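Local coordinates for putative branched-chain amino acid transport system substrate-binding protein (Rhodopseudomonas palustris, PDB 3TX6), which probably captures lignin-derived aromatic acids in the periplasm for an ABC transporter, and here holds 3-(4-hydroxy-phenyl)pyruvic acid, at residues Asn29-Val34 against Asp289-Leu294; Asp71-Ser76 against Val83-Val88; Glu295-Val300 against Glu314-Ala319. All coordinates share one frame; numbering follows the deposited sequence.

In the fold
All three contacts belong to the lobe built round the sheet that contains strands 8-14, 41-49 and 72-75. Helix 282-304 is the common element: residues 289-294 serve contact 1 and residues 295-300 serve contact 3, with the two centres about 16 Å apart. Contact 2, about 16 Å and 17 Å between centres from contacts 1 and 3, meets both. Leu294 CD2 lies 4.0 Å from Val72 CG2, and Ile316 CD1, in the conformer given, lies 3.8 Å from the same Val72 CG2, so strand 72-75 links the two helix contacts. Contact 2 lies near the ligand without touching it, the side chain of Ser76 being about 9 Å from the bound 3-(4-hydroxy-phenyl)pyruvic acid.

Contact 1. Residues Asn29-Val34 against Asp289-Leu294; sequences NALEFV and DAFKVL
Behind the meeting of Phe291 with Val34 and Leu31, the shortest polar bond is a helical one: Val293 N donates to Asp289 O at 2.9 Å and fixes the turn that carries the phenyl ring. On the facing side, residues 29-34 leave helix 21-29 through tight turns, with Phe33 N bonded to Ala30 O at 3.0 Å. These bonds stay within their own segments, and the contact between them is made by carbon alone.

Val34 sits over one face of the Phe291 ring, the two side chains crossing at about a right angle. Its CG2 stands 3.6 Å from the ring centroid and only 12° off the normal, the geometry of a CH-pi interaction. Val34 CB sits lower down the same side chain, 3.6 Å from Phe291 CG, so the valine spans the ring from its root to its middle. A chi1 of -56° sets CG2 between the backbone N and the carbonyl carbon, and this is the branch that is laid on the aromatic face. Leu31 reaches the ring further out. Its CD2 comes within 3.5 Å of Phe291 CE1, approaching obliquely, and the leucine side chain likewise runs across that of the phenylalanine.

Ile10, Ile12, Leu43 and Val45 of strands 8-14 and 41-49 also touch the phenyl ring, which places it between the sheet and the loop before strand 37-38. Away from this apolar patch, the carboxylate of Asp289 is held by Ser329 OG and Gln330 N, and Glu32 forms a salt bridge with Lys274. With these charges engaged outside the interface, the attraction between the two segments rests on dispersion and a CH-pi contact, weak forces that require close fit and, for the methyl over the ring, a position near the ring normal.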
ATOM      1  N   ASN A  29       1.817  -4.369 -14.000  1.00 13.81           N
ATOM      2  CA  ASN A  29       1.656  -3.562 -15.209  1.00 14.16           C
ATOM      3  C   ASN A  29       2.427  -2.234 -15.127  1.00 14.39           C
ATOM      4  O   ASN A  29       2.890  -1.715 -16.132  1.00 15.11           O
ATOM      5  CB  ASN A  29       0.194  -3.300 -15.520  1.00 13.99           C
ATOM      6  CG  ASN A  29      -0.550  -4.511 -16.037  1.00 15.68           C
ATOM      7  OD1 ASN A  29       0.047  -5.485 -16.448  1.00 18.84           O
ATOM      8  ND2 ASN A  29      -1.874  -4.425 -16.035  1.00 16.91           N
ATOM      9  N   ALA A  30       2.578  -1.671 -13.929  1.00 15.22           N
ATOM     10  CA  ALA A  30       3.223  -0.398 -13.799  1.00 14.67           C
ATOM     11  C   ALA A  30       4.713  -0.512 -14.189  1.00 15.56           C
ATOM     12  O   ALA A  30       5.357   0.518 -14.483  1.00 16.55           O
ATOM     13  CB  ALA A  30       3.101   0.122 -12.356  1.00 16.93           C
ATOM     14  N   LEU A  31       5.258  -1.732 -14.151  1.00 14.80           N
ATOM     15  CA  LEU A  31       6.650  -1.941 -14.480  1.00 15.93           C
ATOM     16  C   LEU A  31       6.978  -1.574 -15.941  1.00 14.92           C
ATOM     17  O   LEU A  31       8.161  -1.344 -16.290  1.00 15.94           O
ATOM     18  CB  LEU A  31       7.043  -3.396 -14.232  1.00 15.45           C
ATOM     19  CG  LEU A  31       6.846  -3.904 -12.783  1.00 15.28           C
ATOM     20  CD1 LEU A  31       7.117  -5.395 -12.710  1.00 18.03           C
ATOM     21  CD2 LEU A  31       7.725  -3.118 -11.822  1.00 16.01           C
ATOM     22  N   GLU A  32       5.954  -1.462 -16.801  1.00 15.60           N
ATOM     23  CA  GLU A  32       6.188  -1.016 -18.184  1.00 17.15           C
ATOM     24  C   GLU A  32       6.670   0.447 -18.256  1.00 16.45           C
ATOM     25  O   GLU A  32       7.296   0.853 -19.231  1.00 19.48           O
ATOM     26  CB  GLU A  32       4.896  -1.191 -18.987  1.00 19.40           C
ATOM     27  CG  GLU A  32       5.050  -0.810 -20.473  1.00 22.33           C
ATOM     28  CD  GLU A  32       3.876  -1.201 -21.345  1.00 28.15           C
ATOM     29  OE1 GLU A  32       2.982  -1.925 -20.868  1.00 30.63           O
ATOM     30  OE2 GLU A  32       3.880  -0.789 -22.521  1.00 37.07           O
ATOM     31  N   PHE A  33       6.352   1.206 -17.200  1.00 14.80           N
ATOM     32  CA  PHE A  33       6.474   2.654 -17.180  1.00 17.13           C
ATOM     33  C   PHE A  33       7.620   3.186 -16.346  1.00 17.95           C
ATOM     34  O   PHE A  33       7.830   4.391 -16.294  1.00 20.58           O
ATOM     35  CB  PHE A  33       5.154   3.289 -16.788  1.00 16.55           C
ATOM     36  CG  PHE A  33       3.998   2.725 -17.554  1.00 17.09           C
ATOM     37  CD1 PHE A  33       4.032   2.678 -18.936  1.00 20.23           C
ATOM     38  CD2 PHE A  33       2.933   2.151 -16.909  1.00 18.67           C
ATOM     39  CE1 PHE A  33       2.985   2.133 -19.656  1.00 21.78           C
ATOM     40  CE2 PHE A  33       1.912   1.585 -17.627  1.00 21.35           C
ATOM     41  CZ  PHE A  33       1.938   1.571 -19.012  1.00 19.76           C
ATOM     42  N   VAL A  34       8.347   2.278 -15.705  1.00 16.90           N
ATOM     43  CA  VAL A  34       9.498   2.632 -14.861  1.00 16.08           C
ATOM     44  C   VAL A  34      10.760   2.678 -15.703  1.00 16.06           C
ATOM     45  O   VAL A  34      10.784   2.203 -16.830  1.00 18.31           O
ATOM     46  CB  VAL A  34       9.635   1.671 -13.649  1.00 16.97           C
ATOM     47  CG1 VAL A  34       8.325   1.667 -12.847  1.00 16.51           C
ATOM     48  CG2 VAL A  34      10.026   0.271 -14.059  1.00 15.81           C
ATOM     49  N   ASP A 289       6.607   3.883  -7.639  1.00 14.03           N
ATOM     50  CA  ASP A 289       7.354   4.691  -6.673  1.00 15.23           C
ATOM     51  C   ASP A 289       8.609   3.960  -6.188  1.00 13.59           C
ATOM     52  O   ASP A 289       9.612   4.590  -5.903  1.00 15.17           O
ATOM     53  CB  ASP A 289       6.476   5.027  -5.494  1.00 14.55           C
ATOM     54  CG  ASP A 289       5.409   6.046  -5.820  1.00 16.12           C
ATOM     55  OD1 ASP A 289       5.433   6.590  -6.945  1.00 16.45           O
ATOM     56  OD2 ASP A 289       4.594   6.337  -4.922  1.00 15.68           O
ATOM     57  N   ALA A 290       8.541   2.631  -6.061  1.00 13.70           N
ATOM     58  CA  ALA A 290       9.713   1.878  -5.657  1.00 13.33           C
ATOM     59  C   ALA A 290      10.879   2.150  -6.630  1.00 13.32           C
ATOM     60  O   ALA A 290      12.059   2.278  -6.225  1.00 13.61           O
ATOM     61  CB  ALA A 290       9.427   0.386  -5.540  1.00 14.81           C
ATOM     62  N   PHE A 291      10.578   2.260  -7.918  1.00 13.98           N
ATOM     63  CA  PHE A 291      11.591   2.611  -8.917  1.00 13.70           C
ATOM     64  C   PHE A 291      12.030   4.052  -8.827  1.00 16.37           C
ATOM     65  O   PHE A 291      13.190   4.330  -9.107  1.00 15.32           O
ATOM     66  CB  PHE A 291      11.151   2.215 -10.322  1.00 13.93           C
ATOM     67  CG  PHE A 291      11.292   0.719 -10.594  1.00 15.47           C
ATOM     68  CD1 PHE A 291      10.338  -0.188 -10.118  1.00 15.45           C
ATOM     69  CD2 PHE A 291      12.374   0.236 -11.306  1.00 15.98           C
ATOM     70  CE1 PHE A 291      10.484  -1.537 -10.357  1.00 15.66           C
ATOM     71  CE2 PHE A 291      12.509  -1.116 -11.562  1.00 19.51           C
ATOM     72  CZ  PHE A 291      11.566  -2.002 -11.105  1.00 15.96           C
ATOM     73  N   LYS A 292      11.129   4.969  -8.481  1.00 16.28           N
ATOM     74  CA  LYS A 292      11.544   6.348  -8.207  1.00 18.14           C
ATOM     75  C   LYS A 292      12.546   6.349  -7.050  1.00 15.25           C
ATOM     76  O   LYS A 292      13.543   7.074  -7.100  1.00 15.80           O
ATOM     77  CB  LYS A 292      10.347   7.250  -7.886  1.00 18.18           C
ATOM     78  CG  LYS A 292       9.425   7.552  -9.065  1.00 20.84           C
ATOM     79  CD  LYS A 292      10.160   8.321 -10.168  1.00 23.76           C
ATOM     80  CE  LYS A 292       9.227   8.847 -11.239  1.00 24.92           C
ATOM     81  NZ  LYS A 292       9.867   9.677 -12.320  1.00 33.00           N
ATOM     82  N   VAL A 293      12.333   5.510  -6.021  1.00 15.19           N
ATOM     83  CA  VAL A 293      13.321   5.408  -4.925  1.00 14.09           C
ATOM     84  C   VAL A 293      14.660   4.907  -5.459  1.00 13.58           C
ATOM     85  O   VAL A 293      15.726   5.460  -5.123  1.00 15.43           O
ATOM     86  CB  VAL A 293      12.774   4.566  -3.737  1.00 13.98           C
ATOM     87  CG1 VAL A 293      13.880   4.214  -2.735  1.00 14.78           C
ATOM     88  CG2 VAL A 293      11.590   5.257  -3.096  1.00 16.67           C
ATOM     89  N   LEU A 294      14.616   3.849  -6.285  1.00 13.14           N
ATOM     90  CA  LEU A 294      15.819   3.352  -6.915  1.00 13.80           C
ATOM     91  C   LEU A 294      16.544   4.397  -7.778  1.00 13.88           C
ATOM     92  O   LEU A 294      17.785   4.435  -7.777  1.00 15.00           O
ATOM     93  CB  LEU A 294      15.563   2.089  -7.725  1.00 15.25           C
ATOM     94  CG  LEU A 294      15.139   0.850  -6.921  1.00 15.39           C
ATOM     95  CD1 LEU A 294      15.068  -0.375  -7.847  1.00 20.11           C
ATOM     96  CD2 LEU A 294      16.061   0.630  -5.726  1.00 18.17           C
TER

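Contact 2. Residues Asp71-Ser76 against Val83-Val88; sequences DVIMGS and VAVSNV
Ile73 and Val85 join the first strand of a beta-alpha-beta unit to its helix: strand 72-75 leads into helix 79-92, which returns the chain to the parallel neighbour strand 96-98. The unit belongs to the Rossmann-like lobe of a type I periplasmic binding protein. The CA atoms of Gly75 and Val85 are 6.9 Å apart, the nearest backbone pair of the two segments.

The apolar part is brief. Ile73 CD1 meets Val85 CG1 at 3.8 Å, the two side chains running past each other in opposite directions. A chi1 of 67° places Ile73 CG1 between the backbone N and the carbonyl carbon, and the extended chi2 of 175° then carries CD1 outward to the helix. Both residues are buried; Phe64 and Val94 also touch Ile73, while Thr13 of strand 8-14 touches Val85.

Backbone conformation governs the other end. Gly75 adopts a phi of 137°, at which a beta carbon would press on the carbonyl O of Met74, so the absence of a side chain suits this backbone shape. The peptide between Gly75 and Ser76 is cis. Val85 packs against this bend, with its CB 4.5 Å from Gly75 O.

Polar groups at the bend find their partners beyond the two segments. Gly75 O accepts from His96 NE2, and Ser76 OG is bonded to Asp50 OD2, with a weak bond to Thr15 OG1. These bonds hold the serine in place, its side chain about 9 Å from the bound 3-(4-hydroxy-phenyl)pyruvic acid. Ser76 N, bonded to Thr82 OG1, lies 4.4 Å from Val85 CG2.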
ATOM      1  N   ASP A  71      20.039  -7.455  -6.463  1.00 13.00           N
ATOM      2  CA  ASP A  71      20.469  -6.324  -5.640  1.00 14.24           C
ATOM      3  C   ASP A  71      19.374  -5.796  -4.744  1.00 13.84           C
ATOM      4  O   ASP A  71      19.650  -5.255  -3.704  1.00 15.09           O
ATOM      5  CB  ASP A  71      20.951  -5.245  -6.588  1.00 14.32           C
ATOM      6  CG  ASP A  71      22.143  -5.709  -7.415  1.00 16.27           C
ATOM      7  OD1 ASP A  71      23.187  -6.028  -6.858  1.00 17.70           O
ATOM      8  OD2 ASP A  71      21.998  -5.768  -8.661  1.00 15.90           O
ATOM      9  N   VAL A  72      18.131  -5.873  -5.229  1.00 13.20           N
ATOM     10  CA  VAL A  72      16.936  -5.382  -4.511  1.00 13.26           C
ATOM     11  C   VAL A  72      15.797  -6.349  -4.757  1.00 13.37           C
ATOM     12  O   VAL A  72      15.673  -6.876  -5.883  1.00 14.53           O
ATOM     13  CB  VAL A  72      16.507  -3.968  -5.035  1.00 15.03           C
ATOM     14  CG1 VAL A  72      15.310  -3.406  -4.295  1.00 15.21           C
ATOM     15  CG2 VAL A  72      17.689  -2.994  -4.947  1.00 15.92           C
ATOM     16  N   ILE A  73      14.959  -6.549  -3.741  1.00 13.31           N
ATOM     17  CA  ILE A  73      13.729  -7.312  -3.895  1.00 13.44           C
ATOM     18  C   ILE A  73      12.539  -6.465  -3.477  1.00 12.75           C
ATOM     19  O   ILE A  73      12.654  -5.578  -2.622  1.00 14.64           O
ATOM     20  CB  ILE A  73      13.802  -8.691  -3.203  1.00 14.67           C
ATOM     21  CG1 ILE A  73      13.884  -8.623  -1.732  1.00 17.80           C
ATOM     22  CG2 ILE A  73      14.920  -9.507  -3.793  1.00 16.09           C
ATOM     23  CD1 ILE A  73      13.824 -10.005  -1.062  1.00 21.02           C
HETATM   24  N   MSE A  74      11.410  -6.705  -4.135  0.50 13.08           N
HETATM   25  CA  MSE A  74      10.199  -5.933  -3.913  0.50 12.04           C
HETATM   26  C   MSE A  74       9.019  -6.873  -3.759  0.50 12.36           C
HETATM   27  O   MSE A  74       8.964  -7.946  -4.330  0.50 13.13           O
HETATM   28  CB  MSE A  74       9.872  -5.024  -5.108  0.50 12.58           C
HETATM   29  CG  MSE A  74      11.041  -4.155  -5.526  0.50 15.64           C
HETATM   30 SE   MSE A  74      10.594  -3.014  -7.032  0.50 19.80          SE
HETATM   31  CE  MSE A  74       8.681  -2.980  -6.761  0.50 14.16           C
ATOM     32  N   GLY A  75       8.062  -6.451  -2.946  1.00 13.18           N
ATOM     33  CA  GLY A  75       6.795  -7.148  -2.841  1.00 14.27           C
ATOM     34  C   GLY A  75       6.359  -7.253  -1.399  1.00 12.82           C
ATOM     35  O   GLY A  75       7.009  -6.705  -0.489  1.00 12.52           O
ATOM     36  N   SER A  76       5.259  -7.933  -1.126  1.00 12.58           N
ATOM     37  CA  SER A  76       4.306  -8.457  -2.083  1.00 13.18           C
ATOM     38  C   SER A  76       3.118  -7.464  -2.078  1.00 12.89           C
ATOM     39  O   SER A  76       3.283  -6.321  -1.725  1.00 14.21           O
ATOM     40  CB  SER A  76       3.917  -9.908  -1.673  1.00 14.01           C
ATOM     41  OG  SER A  76       2.908 -10.470  -2.510  1.00 14.49           O
ATOM     42  N   VAL A  83       5.319  -9.937   4.769  1.00 14.70           N
ATOM     43  CA  VAL A  83       6.070 -10.372   5.942  1.00 14.31           C
ATOM     44  C   VAL A  83       7.086 -11.461   5.564  1.00 15.54           C
ATOM     45  O   VAL A  83       8.265 -11.392   5.951  1.00 16.47           O
ATOM     46  CB  VAL A  83       5.141 -10.795   7.086  1.00 14.46           C
ATOM     47  CG1 VAL A  83       5.921 -11.516   8.194  1.00 16.80           C
ATOM     48  CG2 VAL A  83       4.377  -9.563   7.654  1.00 16.79           C
ATOM     49  N   ALA A  84       6.645 -12.415   4.762  1.00 14.50           N
ATOM     50  CA  ALA A  84       7.506 -13.480   4.277  1.00 15.13           C
ATOM     51  C   ALA A  84       8.703 -12.963   3.477  1.00 14.19           C
ATOM     52  O   ALA A  84       9.841 -13.443   3.672  1.00 15.50           O
ATOM     53  CB  ALA A  84       6.716 -14.502   3.460  1.00 17.05           C
ATOM     54  N   VAL A  85       8.467 -12.024   2.567  1.00 12.67           N
ATOM     55  CA  VAL A  85       9.542 -11.457   1.796  1.00 12.28           C
ATOM     56  C   VAL A  85      10.543 -10.773   2.709  1.00 12.94           C
ATOM     57  O   VAL A  85      11.741 -10.911   2.532  1.00 13.87           O
ATOM     58  CB  VAL A  85       9.010 -10.495   0.721  1.00 12.40           C
ATOM     59  CG1 VAL A  85      10.168  -9.810  -0.013  1.00 14.28           C
ATOM     60  CG2 VAL A  85       8.100 -11.235  -0.292  1.00 13.62           C
ATOM     61  N   SER A  86      10.040 -10.037   3.700  1.00 13.19           N
ATOM     62  CA  SER A  86      10.908  -9.353   4.657  1.00 12.87           C
ATOM     63  C   SER A  86      11.782 -10.320   5.431  1.00 13.22           C
ATOM     64  O   SER A  86      12.989 -10.047   5.625  1.00 14.73           O
ATOM     65  CB  SER A  86      10.083  -8.436   5.620  1.00 14.00           C
ATOM     66  OG  SER A  86      10.916  -7.740   6.483  1.00 15.18           O
ATOM     67  N   ASN A  87      11.206 -11.468   5.832  1.00 14.17           N
ATOM     68  CA  ASN A  87      11.961 -12.512   6.514  1.00 17.58           C
ATOM     69  C   ASN A  87      13.141 -12.964   5.659  1.00 14.85           C
ATOM     70  O   ASN A  87      14.267 -13.045   6.145  1.00 18.00           O
ATOM     71  CB  ASN A  87      11.103 -13.729   6.846  1.00 22.83           C
ATOM     72  CG  ASN A  87      10.083 -13.447   7.934  1.00 26.84           C
ATOM     73  OD1 ASN A  87      10.206 -12.489   8.718  1.00 29.20           O
ATOM     74  ND2 ASN A  87       9.027 -14.261   7.954  1.00 35.82           N
ATOM     75  N   VAL A  88      12.882 -13.194   4.378  1.00 14.68           N
ATOM     76  CA  VAL A  88      13.922 -13.657   3.465  1.00 13.61           C
ATOM     77  C   VAL A  88      15.002 -12.573   3.258  1.00 15.06           C
ATOM     78  O   VAL A  88      16.206 -12.853   3.318  1.00 15.15           O
ATOM     79  CB  VAL A  88      13.337 -14.127   2.128  1.00 15.51           C
ATOM     80  CG1 VAL A  88      14.466 -14.470   1.128  1.00 16.64           C
ATOM     81  CG2 VAL A  88      12.434 -15.340   2.352  1.00 17.70           C
TER

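Contact 3. Residues Glu295-Val300 against Glu314-Ala319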
ATOM      1  N   GLU A 295      15.820   5.237  -8.506  1.00 15.42           N
ATOM      2  CA  GLU A 295      16.472   6.301  -9.257  1.00 15.96           C
ATOM      3  C   GLU A 295      17.294   7.262  -8.373  1.00 15.95           C
ATOM      4  O   GLU A 295      18.252   7.828  -8.873  1.00 15.77           O
ATOM      5  CB  GLU A 295      15.460   7.118 -10.059  1.00 19.87           C
ATOM      6  CG  GLU A 295      14.898   6.400 -11.262  1.00 18.19           C
ATOM      7  CD  GLU A 295      13.934   7.307 -12.016  1.00 26.40           C
ATOM      8  OE1 GLU A 295      14.121   8.552 -12.050  1.00 36.54           O
ATOM      9  OE2 GLU A 295      12.983   6.827 -12.575  1.00 24.92           O
ATOM     10  N   ARG A 296      16.925   7.424  -7.102  1.00 16.18           N
ATOM     11  CA  ARG A 296      17.695   8.241  -6.136  1.00 16.61           C
ATOM     12  C   ARG A 296      18.838   7.448  -5.515  1.00 16.81           C
ATOM     13  O   ARG A 296      19.968   7.964  -5.420  1.00 19.02           O
ATOM     14  CB  ARG A 296      16.822   8.738  -4.954  1.00 20.51           C
ATOM     15  CG  ARG A 296      16.017   9.955  -5.266  1.00 27.28           C
ATOM     16  CD  ARG A 296      16.862  11.224  -5.348  1.00 22.82           C
ATOM     17  NE  ARG A 296      17.490  11.699  -4.122  1.00 24.66           N
ATOM     18  CZ  ARG A 296      16.924  12.502  -3.200  1.00 22.69           C
ATOM     19  NH1 ARG A 296      15.675  12.914  -3.281  1.00 22.41           N
ATOM     20  NH2 ARG A 296      17.627  12.877  -2.162  1.00 21.46           N
ATOM     21  N   VAL A 297      18.563   6.213  -5.068  1.00 15.82           N
ATOM     22  CA  VAL A 297      19.537   5.564  -4.213  1.00 14.99           C
ATOM     23  C   VAL A 297      20.588   4.772  -5.023  1.00 15.81           C
ATOM     24  O   VAL A 297      21.722   4.613  -4.599  1.00 17.74           O
ATOM     25  CB  VAL A 297      18.924   4.656  -3.140  1.00 15.74           C
ATOM     26  CG1 VAL A 297      18.099   5.438  -2.120  1.00 17.74           C
ATOM     27  CG2 VAL A 297      18.180   3.458  -3.698  1.00 16.49           C
ATOM     28  N   VAL A 298      20.211   4.235  -6.165  1.00 14.05           N
ATOM     29  CA  VAL A 298      21.159   3.460  -6.973  1.00 15.43           C
ATOM     30  C   VAL A 298      22.364   4.312  -7.428  1.00 16.06           C
ATOM     31  O   VAL A 298      23.498   3.825  -7.347  1.00 16.64           O
ATOM     32  CB  VAL A 298      20.444   2.747  -8.159  1.00 16.73           C
ATOM     33  CG1 VAL A 298      21.467   2.271  -9.220  1.00 20.24           C
ATOM     34  CG2 VAL A 298      19.564   1.597  -7.624  1.00 19.45           C
ATOM     35  N   PRO A 299      22.135   5.546  -7.949  1.00 16.11           N
ATOM     36  CA  PRO A 299      23.366   6.300  -8.320  1.00 16.32           C
ATOM     37  C   PRO A 299      24.317   6.532  -7.145  1.00 17.58           C
ATOM     38  O   PRO A 299      25.518   6.507  -7.326  1.00 19.23           O
ATOM     39  CB  PRO A 299      22.824   7.617  -8.916  1.00 17.12           C
ATOM     40  CG  PRO A 299      21.442   7.236  -9.412  1.00 16.32           C
ATOM     41  CD  PRO A 299      20.910   6.233  -8.400  1.00 16.77           C
ATOM     42  N   VAL A 300      23.777   6.699  -5.937  1.00 15.30           N
ATOM     43  CA  VAL A 300      24.605   6.829  -4.752  1.00 15.95           C
ATOM     44  C   VAL A 300      25.439   5.552  -4.522  1.00 14.52           C
ATOM     45  O   VAL A 300      26.684   5.627  -4.364  1.00 16.57           O
ATOM     46  CB  VAL A 300      23.776   7.185  -3.498  1.00 17.69           C
ATOM     47  CG1 VAL A 300      24.656   7.211  -2.237  1.00 18.25           C
ATOM     48  CG2 VAL A 300      23.045   8.502  -3.687  1.00 20.43           C
ATOM     49  N   GLU A 314      24.742  -3.254   0.548  1.00 14.67           N
ATOM     50  CA  GLU A 314      24.978  -2.448   1.721  1.00 15.39           C
ATOM     51  C   GLU A 314      24.903  -0.950   1.394  1.00 15.31           C
ATOM     52  O   GLU A 314      24.346  -0.180   2.154  1.00 16.21           O
ATOM     53  CB  GLU A 314      26.324  -2.834   2.345  1.00 16.64           C
ATOM     54  CG  GLU A 314      26.744  -1.981   3.516  1.00 19.77           C
ATOM     55  CD  GLU A 314      25.925  -2.210   4.771  1.00 18.50           C
ATOM     56  OE1 GLU A 314      25.044  -3.086   4.809  1.00 20.19           O
ATOM     57  OE2 GLU A 314      26.219  -1.521   5.769  1.00 25.34           O
ATOM     58  N   ALA A 315      25.455  -0.539   0.263  1.00 14.39           N
ATOM     59  CA  ALA A 315      25.452   0.883  -0.125  1.00 14.37           C
ATOM     60  C   ALA A 315      24.018   1.340  -0.432  1.00 15.69           C
ATOM     61  O   ALA A 315      23.666   2.481  -0.130  1.00 15.77           O
ATOM     62  CB  ALA A 315      26.377   1.150  -1.309  1.00 16.38           C
ATOM     63  N   ILE A 316      23.197   0.456  -1.004  0.50 14.92           N
ATOM     64  CA  ILE A 316      21.787   0.775  -1.170  0.50 13.85           C
ATOM     65  C   ILE A 316      21.123   0.989   0.189  0.50 13.62           C
ATOM     66  O   ILE A 316      20.375   1.955   0.389  0.50 15.21           O
ATOM     67  CB  ILE A 316      21.046  -0.283  -2.001  0.50 13.71           C
ATOM     68  CG1 ILE A 316      21.577  -0.234  -3.438  0.50 13.75           C
ATOM     69  CG2 ILE A 316      19.527  -0.089  -1.927  0.50 14.09           C
ATOM     70  CD1 ILE A 316      21.036  -1.311  -4.344  0.50 13.30           C
ATOM     71  N   ARG A 317      21.350   0.044   1.099  1.00 15.34           N
ATOM     72  CA  ARG A 317      20.806   0.160   2.470  1.00 14.05           C
ATOM     73  C   ARG A 317      21.145   1.515   3.091  1.00 14.03           C
ATOM     74  O   ARG A 317      20.281   2.194   3.645  1.00 16.49           O
ATOM     75  CB  ARG A 317      21.318  -0.941   3.366  1.00 14.87           C
ATOM     76  CG  ARG A 317      20.646  -1.003   4.736  1.00 15.22           C
ATOM     77  CD  ARG A 317      21.218  -2.121   5.634  1.00 14.86           C
ATOM     78  NE  ARG A 317      22.582  -1.881   6.111  1.00 17.22           N
ATOM     79  CZ  ARG A 317      22.893  -1.165   7.197  1.00 19.69           C
ATOM     80  NH1 ARG A 317      21.952  -0.551   7.897  1.00 22.95           N
ATOM     81  NH2 ARG A 317      24.153  -1.009   7.567  1.00 26.36           N
ATOM     82  N   LYS A 318      22.411   1.889   3.024  1.00 15.52           N
ATOM     83  CA  LYS A 318      22.831   3.165   3.605  1.00 16.15           C
ATOM     84  C   LYS A 318      22.240   4.357   2.830  1.00 15.57           C
ATOM     85  O   LYS A 318      21.862   5.352   3.445  1.00 16.78           O
ATOM     86  CB  LYS A 318      24.360   3.283   3.676  1.00 18.24           C
ATOM     87  CG  LYS A 318      25.016   2.272   4.592  1.00 22.68           C
ATOM     88  CD  LYS A 318      24.727   2.502   6.062  1.00 33.46           C
ATOM     89  CE  LYS A 318      25.845   1.961   6.958  1.00 42.97           C
ATOM     90  NZ  LYS A 318      25.535   2.152   8.412  1.00 62.27           N
ATOM     91  N   ALA A 319      22.115   4.239   1.513  1.00 16.36           N
ATOM     92  CA  ALA A 319      21.569   5.327   0.690  1.00 15.72           C
ATOM     93  C   ALA A 319      20.095   5.570   0.945  1.00 16.03           C
ATOM     94  O   ALA A 319      19.618   6.713   0.866  1.00 16.88           O
ATOM     95  CB  ALA A 319      21.847   5.090  -0.758  1.00 15.57           C
TER
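The helical segments 295-300 and 314-319 cross at 129° between their N-to-C directions, their axes approaching to 8.5 Å, and the CA atoms of Val297 and Ala319 come within 5.3 Å. So close a backbone approach is consistent with the small alanine that faces Val297. Ala319 CB stands 3.8 Å from Val297 CB and also meets Val300 CG1 at 3.8 Å, so a single methyl is lodged between two valines one turn apart. Val297 divides its branches: CG1 rests against the backbone, 3.6 Å from Ala319 O, while CG2 turns to Ile316 CG2 at a looser 4.2 Å, in the conformer given, the two side chains crossing at about a right angle. Val300 CG1 lies anti to its backbone N (chi1 176°), which directs that methyl at the alanine.

Helix 295-300 is kinked at Pro299, whose nitrogen makes no bond to the preceding turn. On the side of helix 310-322 turned from residues 295-300, Arg317 grips the Glu314 carboxylate side-on with NE and NH2, the latter 2.8 Å from Glu314 OE2. Arg296 is tied to Glu323 and to Lys324 O, near the end of helix 310-322. Packed through valines, an isoleucine and one small alanine, the consecutive helices form a helix-loop-helix pair, splayed well away from antiparallel, in one lobe of a periplasmic binding protein.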